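Hypothetical protein Atu0741 (Agrobacterium tumefaciens str. C58, PDB 1ZHV) is of unknown function but carries two ACT-type domains, a fold that in many relatives binds small regulatory ligands such as amino acids. Local coordinates at residues 12-18 with 56-62; 19-25 with 38-43; 27-33 with 45-51. All coordinates share one frame; numbering follows the deposited sequence.

How the contacts relate
Contacts 2 and 3 lie wholly in the N-terminal ACT-like domain, while contact 1 links it to the ACT domain that follows. Contact 1 is within the mixed beta-sheet and pairs strand 13-18 with the start of strand 57-67. Contacts 2 and 3 fall between those two strands in the sequence, and their segments alternate along the chain. Contact 3 lays a loop on the neighbouring strand 43-48, centre to centre about 10 Å from contact 1. Contact 2 lies in the loops at the ends of strands 13-18, 35-38 and 43-48, its centre about 15 Å from contact 1 and 16 Å from contact 3. Contacts 2 and 3 together hold the connection 19-34 against the sheet.

Contact 1. Residues 12-18 with 56-62; sequences SYGIARL and VRVDPGW
The indole of Trp62 carries Ile15 CG1 over one face, 4.2 Å from the centroid of the five-membered ring, a CH-pi contact. Tyr13 O and the Asp59 carboxylate lie at its edge. This is an antiparallel strand pair, 13-18 with 57-62, inside the sheet shared by the two ACT-type domains. Trp62 NE1 donates to Asp59 OD1 at 3.1 Å. The acceptor lies in the indole plane, but the N-H comes from above the carboxylate plane, 70° out of it. Arg107 forms a salt bridge with the same oxygen, so OD1 has two partners, the indole N-H and Arg107.

Ile15 CG1 lies beside its own backbone N (chi1 -44°), which carries it over the indole. The two strands are tied by Ile15 N to Asp59 O at 2.9 Å and by Asp59 N to Ile15 O. At the far end Gly61 and Trp62 both face Tyr13, a G1 beta bulge. Trp62 N and Tyr13 O close there at 2.8 Å.

On the same face as Ile15 and Trp62, Arg17 and Arg57 run side by side with their guanidinium planes 77° apart, and Arg17 NH2 turns to Asp41 O. Ala16 and Val58 lie on the other face; at its end Val56 CG1 touches Ala16 CB and Leu18 CD1. A water bridges the strands, donating to Arg17 O at 2.6 Å and accepting from Arg57 N.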
loop_
_atom_site.group_PDB
_atom_site.type_symbol
_atom_site.label_atom_id
_atom_site.label_comp_id
_atom_site.label_asym_id
_atom_site.label_seq_id
_atom_site.Cartn_x
_atom_site.Cartn_y
_atom_site.Cartn_z
ATOM N N SER A 12 6.791 -6.746 5.109
ATOM C CA SER A 12 5.847 -7.466 4.280
ATOM C C SER A 12 4.457 -7.229 4.858
ATOM O O SER A 12 4.238 -7.397 6.060
ATOM C CB SER A 12 6.191 -8.958 4.280
ATOM O OG SER A 12 5.259 -9.687 3.511
ATOM N N TYR A 13 3.529 -6.823 3.998
ATOM C CA TYR A 13 2.163 -6.553 4.423
ATOM C C TYR A 13 1.142 -7.581 3.959
ATOM O O TYR A 13 1.373 -8.345 3.020
ATOM C CB TYR A 13 1.725 -5.165 3.947
ATOM C CG TYR A 13 2.370 -4.048 4.721
ATOM C CD1 TYR A 13 3.663 -3.619 4.422
ATOM C CD2 TYR A 13 1.722 -3.475 5.812
ATOM C CE1 TYR A 13 4.294 -2.652 5.201
ATOM C CE2 TYR A 13 2.344 -2.512 6.593
ATOM C CZ TYR A 13 3.629 -2.108 6.285
ATOM O OH TYR A 13 4.252 -1.184 7.083
ATOM N N GLY A 14 0.002 -7.597 4.642
ATOM C CA GLY A 14 -1.061 -8.513 4.283
ATOM C C GLY A 14 -2.392 -7.817 4.464
ATOM O O GLY A 14 -2.481 -6.843 5.213
ATOM N N ILE A 15 -3.417 -8.302 3.768
ATOM C CA ILE A 15 -4.761 -7.739 3.864
ATOM C C ILE A 15 -5.636 -8.784 4.547
ATOM O O ILE A 15 -5.967 -9.812 3.948
ATOM C CB ILE A 15 -5.371 -7.468 2.478
ATOM C CG1 ILE A 15 -4.339 -6.815 1.554
ATOM C CG2 ILE A 15 -6.602 -6.591 2.630
ATOM C CD1 ILE A 15 -3.835 -5.492 2.016
ATOM N N ALA A 16 -6.002 -8.529 5.796
ATOM C CA ALA A 16 -6.830 -9.478 6.522
ATOM C C ALA A 16 -8.313 -9.183 6.410
ATOM O O ALA A 16 -8.721 -8.032 6.276
ATOM C CB ALA A 16 -6.423 -9.518 7.988
ATOM N N ARG A 17 -9.130 -10.231 6.436
ATOM C CA ARG A 17 -10.564 -10.016 6.387
ATOM C C ARG A 17 -11.212 -10.601 7.632
ATOM O O ARG A 17 -11.097 -11.797 7.901
ATOM C CB ARG A 17 -11.220 -10.618 5.141
ATOM C CG ARG A 17 -12.656 -10.109 5.031
ATOM C CD ARG A 17 -13.597 -10.850 4.109
ATOM N NE ARG A 17 -14.931 -10.266 4.263
ATOM C CZ ARG A 17 -16.015 -10.640 3.589
ATOM N NH1 ARG A 17 -15.945 -11.614 2.691
ATOM N NH2 ARG A 17 -17.174 -10.031 3.811
ATOM N N LEU A 18 -11.890 -9.738 8.385
ATOM C CA LEU A 18 -12.578 -10.123 9.617
ATOM C C LEU A 18 -14.070 -9.891 9.461
ATOM O O LEU A 18 -14.504 -9.292 8.478
ATOM C CB LEU A 18 -12.083 -9.285 10.799
ATOM C CG LEU A 18 -10.743 -9.699 11.405
ATOM C CD1 LEU A 18 -9.688 -9.402 10.370
ATOM C CD2 LEU A 18 -10.435 -8.961 12.720
ATOM N N VAL A 56 -7.044 -16.120 10.927
ATOM C CA VAL A 56 -7.700 -15.046 10.172
ATOM C C VAL A 56 -7.445 -15.140 8.663
ATOM O O VAL A 56 -6.323 -15.402 8.221
ATOM C CB VAL A 56 -7.243 -13.635 10.682
ATOM C CG1 VAL A 56 -7.865 -12.533 9.840
ATOM C CG2 VAL A 56 -7.640 -13.452 12.145
ATOM N N ARG A 57 -8.503 -14.945 7.878
ATOM C CA ARG A 57 -8.385 -14.979 6.426
ATOM C C ARG A 57 -7.496 -13.823 6.013
ATOM O O ARG A 57 -7.638 -12.706 6.516
ATOM C CB ARG A 57 -9.759 -14.859 5.760
ATOM C CG ARG A 57 -10.572 -16.144 5.826
ATOM C CD ARG A 57 -11.671 -16.162 4.772
ATOM N NE ARG A 57 -12.677 -15.129 4.997
ATOM C CZ ARG A 57 -13.437 -15.053 6.085
ATOM N NH1 ARG A 57 -13.305 -15.952 7.055
ATOM N NH2 ARG A 57 -14.333 -14.083 6.205
ATOM N N VAL A 58 -6.580 -14.080 5.092
ATOM C CA VAL A 58 -5.664 -13.038 4.678
ATOM C C VAL A 58 -5.136 -13.211 3.268
ATOM O O VAL A 58 -4.986 -14.325 2.771
ATOM C CB VAL A 58 -4.456 -12.960 5.661
ATOM C CG1 VAL A 58 -3.640 -14.239 5.595
ATOM C CG2 VAL A 58 -3.593 -11.749 5.340
ATOM N N ASP A 59 -4.883 -12.079 2.625
ATOM C CA ASP A 59 -4.323 -12.027 1.281
ATOM C C ASP A 59 -2.929 -11.482 1.599
ATOM O O ASP A 59 -2.741 -10.272 1.719
ATOM C CB ASP A 59 -5.114 -11.033 0.427
ATOM C CG ASP A 59 -4.691 -11.046 -1.028
ATOM O OD1 ASP A 59 -3.507 -11.315 -1.289
ATOM O OD2 ASP A 59 -5.539 -10.771 -1.906
ATOM N N PRO A 60 -1.936 -12.372 1.764
ATOM C CA PRO A 60 -0.581 -11.920 2.090
ATOM C C PRO A 60 0.365 -11.622 0.935
ATOM O O PRO A 60 0.023 -11.790 -0.234
ATOM C CB PRO A 60 -0.055 -13.058 2.950
ATOM C CG PRO A 60 -0.594 -14.235 2.221
ATOM C CD PRO A 60 -2.038 -13.836 1.919
ATOM N N GLY A 61 1.558 -11.164 1.304
ATOM C CA GLY A 61 2.596 -10.873 0.334
ATOM C C GLY A 61 2.513 -9.542 -0.378
ATOM O O GLY A 61 2.592 -9.499 -1.606
ATOM N N TRP A 62 2.368 -8.457 0.376
ATOM C CA TRP A 62 2.282 -7.132 -0.231
ATOM C C TRP A 62 3.376 -6.182 0.239
ATOM O O TRP A 62 3.910 -6.316 1.342
ATOM C CB TRP A 62 0.918 -6.492 0.054
ATOM C CG TRP A 62 -0.237 -7.235 -0.522
ATOM C CD1 TRP A 62 -0.759 -8.417 -0.081
ATOM C CD2 TRP A 62 -1.021 -6.846 -1.652
ATOM N NE1 TRP A 62 -1.822 -8.790 -0.867
ATOM C CE2 TRP A 62 -2.005 -7.843 -1.842
ATOM C CE3 TRP A 62 -0.987 -5.752 -2.528
ATOM C CZ2 TRP A 62 -2.949 -7.778 -2.870
ATOM C CZ3 TRP A 62 -1.925 -5.686 -3.550
ATOM C CH2 TRP A 62 -2.895 -6.695 -3.713
HETATM O O HOH W 1 -11.047 -14.082 9.223
#

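Contact 2. Residues 19-25 with 38-43; sequences SASEAIP and RTDDEL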
loop_
_atom_site.group_PDB
_atom_site.type_symbol
_atom_site.label_atom_id
_atom_site.label_comp_id
_atom_site.label_asym_id
_atom_site.label_seq_id
_atom_site.Cartn_x
_atom_site.Cartn_y
_atom_site.Cartn_z
ATOM N N SER A 19 -14.840 -10.351 10.446
ATOM C CA SER A 19 -16.292 -10.194 10.454
ATOM C C SER A 19 -16.692 -8.721 10.519
ATOM O O SER A 19 -16.112 -7.936 11.273
ATOM C CB SER A 19 -16.897 -10.949 11.651
ATOM O OG SER A 19 -18.307 -10.793 11.708
ATOM N N ALA A 20 -17.703 -8.356 9.740
ATOM C CA ALA A 20 -18.186 -6.983 9.699
ATOM C C ALA A 20 -18.509 -6.381 11.067
ATOM O O ALA A 20 -18.391 -5.172 11.253
ATOM C CB ALA A 20 -19.412 -6.892 8.795
ATOM N N SER A 21 -18.911 -7.208 12.029
ATOM C CA SER A 21 -19.262 -6.690 13.350
ATOM C C SER A 21 -18.238 -6.929 14.447
ATOM O O SER A 21 -18.433 -6.508 15.587
ATOM C CB SER A 21 -20.607 -7.256 13.794
ATOM O OG SER A 21 -21.657 -6.649 13.069
ATOM N N GLU A 22 -17.142 -7.587 14.099
ATOM C CA GLU A 22 -16.095 -7.897 15.058
ATOM C C GLU A 22 -15.385 -6.644 15.563
ATOM O O GLU A 22 -15.229 -5.672 14.828
ATOM C CB GLU A 22 -15.083 -8.835 14.402
ATOM C CG GLU A 22 -14.108 -9.476 15.355
ATOM C CD GLU A 22 -13.213 -10.483 14.661
ATOM O OE1 GLU A 22 -13.519 -10.864 13.504
ATOM O OE2 GLU A 22 -12.215 -10.899 15.279
ATOM N N ALA A 23 -14.956 -6.665 16.820
ATOM C CA ALA A 23 -14.244 -5.519 17.374
ATOM C C ALA A 23 -12.872 -5.466 16.712
ATOM O O ALA A 23 -12.389 -6.472 16.187
ATOM C CB ALA A 23 -14.091 -5.672 18.884
ATOM N N ILE A 24 -12.253 -4.293 16.713
ATOM C CA ILE A 24 -10.925 -4.166 16.129
ATOM C C ILE A 24 -10.003 -5.016 16.999
ATOM O O ILE A 24 -9.937 -4.822 18.213
ATOM C CB ILE A 24 -10.444 -2.699 16.143
ATOM C CG1 ILE A 24 -11.380 -1.839 15.289
ATOM C CG2 ILE A 24 -9.006 -2.618 15.626
ATOM C CD1 ILE A 24 -11.021 -0.355 15.263
ATOM N N PRO A 25 -9.289 -5.977 16.391
ATOM C CA PRO A 25 -8.384 -6.841 17.151
ATOM C C PRO A 25 -7.190 -6.090 17.726
ATOM O O PRO A 25 -6.772 -5.058 17.192
ATOM C CB PRO A 25 -7.973 -7.893 16.124
ATOM C CG PRO A 25 -7.961 -7.104 14.848
ATOM C CD PRO A 25 -9.252 -6.316 14.957
ATOM N N ARG A 38 -13.961 -0.525 8.072
ATOM C CA ARG A 38 -15.183 -1.269 8.328
ATOM C C ARG A 38 -16.270 -0.793 7.371
ATOM O O ARG A 38 -16.491 0.411 7.207
ATOM C CB ARG A 38 -15.640 -1.088 9.779
ATOM C CG ARG A 38 -16.738 -2.070 10.195
ATOM C CD ARG A 38 -17.316 -1.741 11.559
ATOM N NE ARG A 38 -16.337 -1.836 12.641
ATOM C CZ ARG A 38 -15.889 -2.974 13.161
ATOM N NH1 ARG A 38 -16.326 -4.142 12.702
ATOM N NH2 ARG A 38 -15.008 -2.944 14.153
ATOM N N THR A 39 -16.927 -1.752 6.723
ATOM C CA THR A 39 -18.000 -1.459 5.784
ATOM C C THR A 39 -19.217 -2.264 6.216
ATOM O O THR A 39 -19.184 -2.940 7.244
ATOM C CB THR A 39 -17.616 -1.848 4.333
ATOM O OG1 THR A 39 -17.628 -3.272 4.192
ATOM C CG2 THR A 39 -16.222 -1.329 3.996
ATOM N N ASP A 40 -20.282 -2.204 5.430
ATOM C CA ASP A 40 -21.498 -2.924 5.773
ATOM C C ASP A 40 -21.352 -4.430 5.567
ATOM O O ASP A 40 -22.242 -5.199 5.935
ATOM C CB ASP A 40 -22.668 -2.385 4.944
ATOM C CG ASP A 40 -22.552 -2.731 3.471
ATOM O OD1 ASP A 40 -21.413 -2.862 2.972
ATOM O OD2 ASP A 40 -23.606 -2.858 2.809
ATOM N N ASP A 41 -20.225 -4.850 5.002
ATOM C CA ASP A 41 -19.997 -6.267 4.741
ATOM C C ASP A 41 -18.691 -6.847 5.263
ATOM O O ASP A 41 -18.532 -8.065 5.278
ATOM C CB ASP A 41 -20.054 -6.548 3.235
ATOM C CG ASP A 41 -21.431 -6.323 2.643
ATOM O OD1 ASP A 41 -22.406 -6.203 3.415
ATOM O OD2 ASP A 41 -21.537 -6.278 1.400
ATOM N N GLU A 42 -17.753 -6.003 5.688
ATOM C CA GLU A 42 -16.466 -6.520 6.148
ATOM C C GLU A 42 -15.711 -5.588 7.090
ATOM O O GLU A 42 -16.045 -4.408 7.237
ATOM C CB GLU A 42 -15.549 -6.775 4.934
ATOM C CG GLU A 42 -14.801 -5.498 4.484
ATOM C CD GLU A 42 -14.109 -5.596 3.125
ATOM O OE1 GLU A 42 -13.190 -6.433 2.954
ATOM O OE2 GLU A 42 -14.483 -4.810 2.228
ATOM N N LEU A 43 -14.691 -6.153 7.729
ATOM C CA LEU A 43 -13.767 -5.406 8.574
ATOM C C LEU A 43 -12.441 -5.823 7.942
ATOM O O LEU A 43 -11.974 -6.953 8.114
ATOM C CB LEU A 43 -13.814 -5.839 10.039
ATOM C CG LEU A 43 -12.715 -5.163 10.872
ATOM C CD1 LEU A 43 -12.882 -3.653 10.829
ATOM C CD2 LEU A 43 -12.760 -5.654 12.306
HETATM O O HOH W 2 -18.457 -10.447 7.713
HETATM O O HOH W 3 -20.017 -3.715 9.752
#
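Arg38 grips one carbonyl oxygen with both of its terminal nitrogens: NH1 and NH2 each donate to Glu22 O. The oxygen belongs to the last residue of a type I beta turn, Ser19 to Glu22, which follows strand 13-18. The arginine ends strand 35-38, so its side chain joins the turn to the hairpin of strands 35-38 and 43-48 in the ACT-like fold.

Glu22 O lies at the edge of the guanidinium, near its plane. Arg38 NH2 approaches Glu22 O in the carbonyl plane at 2.8 Å; NH1 is tilted 18° from it. Arg38 NH1 also donates to Ala20 O at 2.7 Å, but there it stands well above the carbonyl plane. All three bonds are bent at the hydrogen. They fix the rotation of the guanidinium, although the site is on the surface. The Arg38 chain starts out extended and bends at chi3 (-63°), which turns its edge to the carbonyls of the turn.

Leu43 covers a guanidinium face. Its CD1 sits 3.8 Å above the plane of the Arg38 group, over the centre. Its CG is anti to the backbone N (chi1 173°). Leu43 CD2 and Glu22 O are in van der Waals contact at 3.5 Å, as are Leu43 CB and Ser19 O at 3.3 Å.

Ala20 CB rests against the backbone of the 38-43 segment, 3.6 Å from Asp41 C. That segment is shaped by Thr39, whose OG1 accepts from the backbone N of both Asp41 and Glu42, an ST turn and ST motif. Thr39 N also bonds to Glu42 O, closing the hairpin end. A water completes the join, donating to Ala20 O at 2.6 Å and to Thr39 O at 2.8 Å.

Contact 3. Residues 27-33 with 45-51; sequences WADGGGF and IVCLIDR
Arg51 reaches into the 27-33 loop and donates to three of its carbonyls. The loop leads from strand 13-18 to strand 35-38 of the ACT-like sheet, and Arg51 follows strand 43-48 in a short 3-10 turn. Arg51 NE bonds to Trp27 O at 2.8 Å. NH2 bonds to Ala28 O in an almost straight line (176°), within the guanidinium plane. Arg51 NH1 meets a lone pair of Gly31 O at 3.1 Å. Gly30 CA lies over one face of the Arg51 guanidinium, 3.5 Å above its centre. Bends at chi2 and chi3 bring the guanidinium edge to the loop carbonyls.

Further out, the Trp27 ring packs on the strand. Cys47 SG sits at its edge, in plane, 3.7 Å from Trp27 CZ3. Ile45 CG2 touches the same carbon, and Ile45 CD1 meets Ala28 CB. At the other end of the loop the edge of the Phe33 ring meets Val46 CG1. Tyr13 OH holds Phe33 N, and His103 stacks on the Phe33 ring. One water links the Gly31-Phe33 end of the loop to Leu48 and Arg51: it donates to Gly31 O and Phe33 O, and accepts from Arg51 NH2 and from Leu48 N at 3.0 Å.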
loop_
_atom_site.group_PDB
_atom_site.type_symbol
_atom_site.label_atom_id
_atom_site.label_comp_id
_atom_site.label_asym_id
_atom_site.label_seq_id
_atom_site.Cartn_x
_atom_site.Cartn_y
_atom_site.Cartn_z
ATOM N N TRP A 27 -4.195 -6.938 17.674
ATOM C CA TRP A 27 -3.024 -7.041 16.811
ATOM C C TRP A 27 -3.039 -6.102 15.610
ATOM O O TRP A 27 -2.041 -5.990 14.903
ATOM C CB TRP A 27 -2.861 -8.480 16.304
ATOM C CG TRP A 27 -4.067 -9.047 15.607
ATOM C CD1 TRP A 27 -4.992 -9.896 16.136
ATOM C CD2 TRP A 27 -4.469 -8.812 14.251
ATOM N NE1 TRP A 27 -5.946 -10.211 15.197
ATOM C CE2 TRP A 27 -5.648 -9.559 14.030
ATOM C CE3 TRP A 27 -3.946 -8.043 13.199
ATOM C CZ2 TRP A 27 -6.318 -9.563 12.799
ATOM C CZ3 TRP A 27 -4.612 -8.044 11.978
ATOM C CH2 TRP A 27 -5.786 -8.801 11.789
ATOM N N ALA A 28 -4.159 -5.424 15.384
ATOM C CA ALA A 28 -4.286 -4.537 14.232
ATOM C C ALA A 28 -3.384 -3.315 14.264
ATOM O O ALA A 28 -2.574 -3.105 13.356
ATOM C CB ALA A 28 -5.736 -4.102 14.066
ATOM N N ASP A 29 -3.527 -2.501 15.302
ATOM C CA ASP A 29 -2.723 -1.299 15.411
ATOM C C ASP A 29 -1.361 -1.626 16.013
ATOM O O ASP A 29 -1.260 -2.307 17.037
ATOM C CB ASP A 29 -3.458 -0.258 16.258
ATOM C CG ASP A 29 -2.950 1.146 16.016
ATOM O OD1 ASP A 29 -1.779 1.286 15.606
ATOM O OD2 ASP A 29 -3.712 2.107 16.245
ATOM N N GLY A 30 -0.315 -1.130 15.368
ATOM C CA GLY A 30 1.034 -1.366 15.841
ATOM C C GLY A 30 1.950 -0.504 15.007
ATOM O O GLY A 30 1.541 0.553 14.520
ATOM N N GLY A 31 3.187 -0.945 14.832
ATOM C CA GLY A 31 4.120 -0.175 14.036
ATOM C C GLY A 31 3.880 -0.374 12.553
ATOM O O GLY A 31 3.208 -1.324 12.145
ATOM N N GLY A 32 4.432 0.524 11.744
ATOM C CA GLY A 32 4.274 0.427 10.306
ATOM C C GLY A 32 2.973 1.019 9.803
ATOM O O GLY A 32 2.307 1.778 10.507
ATOM N N PHE A 33 2.615 0.667 8.574
ATOM C CA PHE A 33 1.389 1.151 7.953
ATOM C C PHE A 33 0.216 0.309 8.437
ATOM O O PHE A 33 0.282 -0.918 8.429
ATOM C CB PHE A 33 1.498 1.052 6.431
ATOM C CG PHE A 33 0.261 1.492 5.699
ATOM C CD1 PHE A 33 -0.012 2.842 5.504
ATOM C CD2 PHE A 33 -0.633 0.551 5.203
ATOM C CE1 PHE A 33 -1.154 3.246 4.825
ATOM C CE2 PHE A 33 -1.787 0.948 4.520
ATOM C CZ PHE A 33 -2.045 2.294 4.333
ATOM N N ILE A 45 -8.352 -5.264 7.321
ATOM C CA ILE A 45 -7.180 -4.741 8.016
ATOM C C ILE A 45 -5.877 -4.958 7.261
ATOM O O ILE A 45 -5.501 -6.090 6.959
ATOM C CB ILE A 45 -7.036 -5.377 9.422
ATOM C CG1 ILE A 45 -8.262 -5.024 10.273
ATOM C CG2 ILE A 45 -5.736 -4.909 10.082
ATOM C CD1 ILE A 45 -8.291 -5.692 11.632
ATOM N N VAL A 46 -5.192 -3.864 6.946
ATOM C CA VAL A 46 -3.898 -3.952 6.289
ATOM C C VAL A 46 -2.865 -3.631 7.359
ATOM O O VAL A 46 -2.969 -2.611 8.035
ATOM C CB VAL A 46 -3.744 -2.917 5.160
ATOM C CG1 VAL A 46 -2.347 -3.017 4.547
ATOM C CG2 VAL A 46 -4.812 -3.141 4.107
ATOM N N CYS A 47 -1.885 -4.511 7.531
ATOM C CA CYS A 47 -0.826 -4.287 8.506
ATOM C C CYS A 47 0.291 -5.281 8.248
ATOM O O CYS A 47 0.175 -6.141 7.376
ATOM C CB CYS A 47 -1.354 -4.442 9.939
ATOM S SG CYS A 47 -1.857 -6.102 10.442
ATOM N N LEU A 48 1.382 -5.150 8.992
ATOM C CA LEU A 48 2.506 -6.059 8.824
ATOM C C LEU A 48 2.026 -7.490 9.036
ATOM O O LEU A 48 1.352 -7.792 10.021
ATOM C CB LEU A 48 3.621 -5.697 9.809
ATOM C CG LEU A 48 4.346 -4.390 9.468
ATOM C CD1 LEU A 48 5.285 -3.992 10.594
ATOM C CD2 LEU A 48 5.120 -4.573 8.171
ATOM N N ILE A 49 2.364 -8.360 8.087
ATOM C CA ILE A 49 1.975 -9.766 8.127
ATOM C C ILE A 49 2.321 -10.443 9.447
ATOM O O ILE A 49 1.590 -11.318 9.913
ATOM C CB ILE A 49 2.655 -10.557 6.993
ATOM C CG1 ILE A 49 2.251 -9.975 5.638
ATOM C CG2 ILE A 49 2.264 -12.021 7.074
ATOM C CD1 ILE A 49 2.819 -10.740 4.439
ATOM N N ASP A 50 3.436 -10.035 10.038
ATOM C CA ASP A 50 3.892 -10.603 11.302
ATOM C C ASP A 50 2.830 -10.566 12.394
ATOM O O ASP A 50 2.800 -11.440 13.264
ATOM C CB ASP A 50 5.136 -9.862 11.794
ATOM C CG ASP A 50 6.280 -9.924 10.806
ATOM O OD1 ASP A 50 6.599 -11.036 10.333
ATOM O OD2 ASP A 50 6.872 -8.861 10.514
ATOM N N ARG A 51 1.966 -9.558 12.352
ATOM C CA ARG A 51 0.919 -9.411 13.361
ATOM C C ARG A 51 -0.393 -10.114 13.030
ATOM O O ARG A 51 -1.281 -10.188 13.877
ATOM C CB ARG A 51 0.625 -7.928 13.613
ATOM C CG ARG A 51 1.797 -7.133 14.158
ATOM C CD ARG A 51 1.320 -5.997 15.047
ATOM N NE ARG A 51 0.553 -4.972 14.339
ATOM C CZ ARG A 51 1.080 -4.067 13.516
ATOM N NH1 ARG A 51 2.386 -4.052 13.284
ATOM N NH2 ARG A 51 0.302 -3.157 12.945
HETATM O O HOH W 4 1.510 -2.463 10.297
#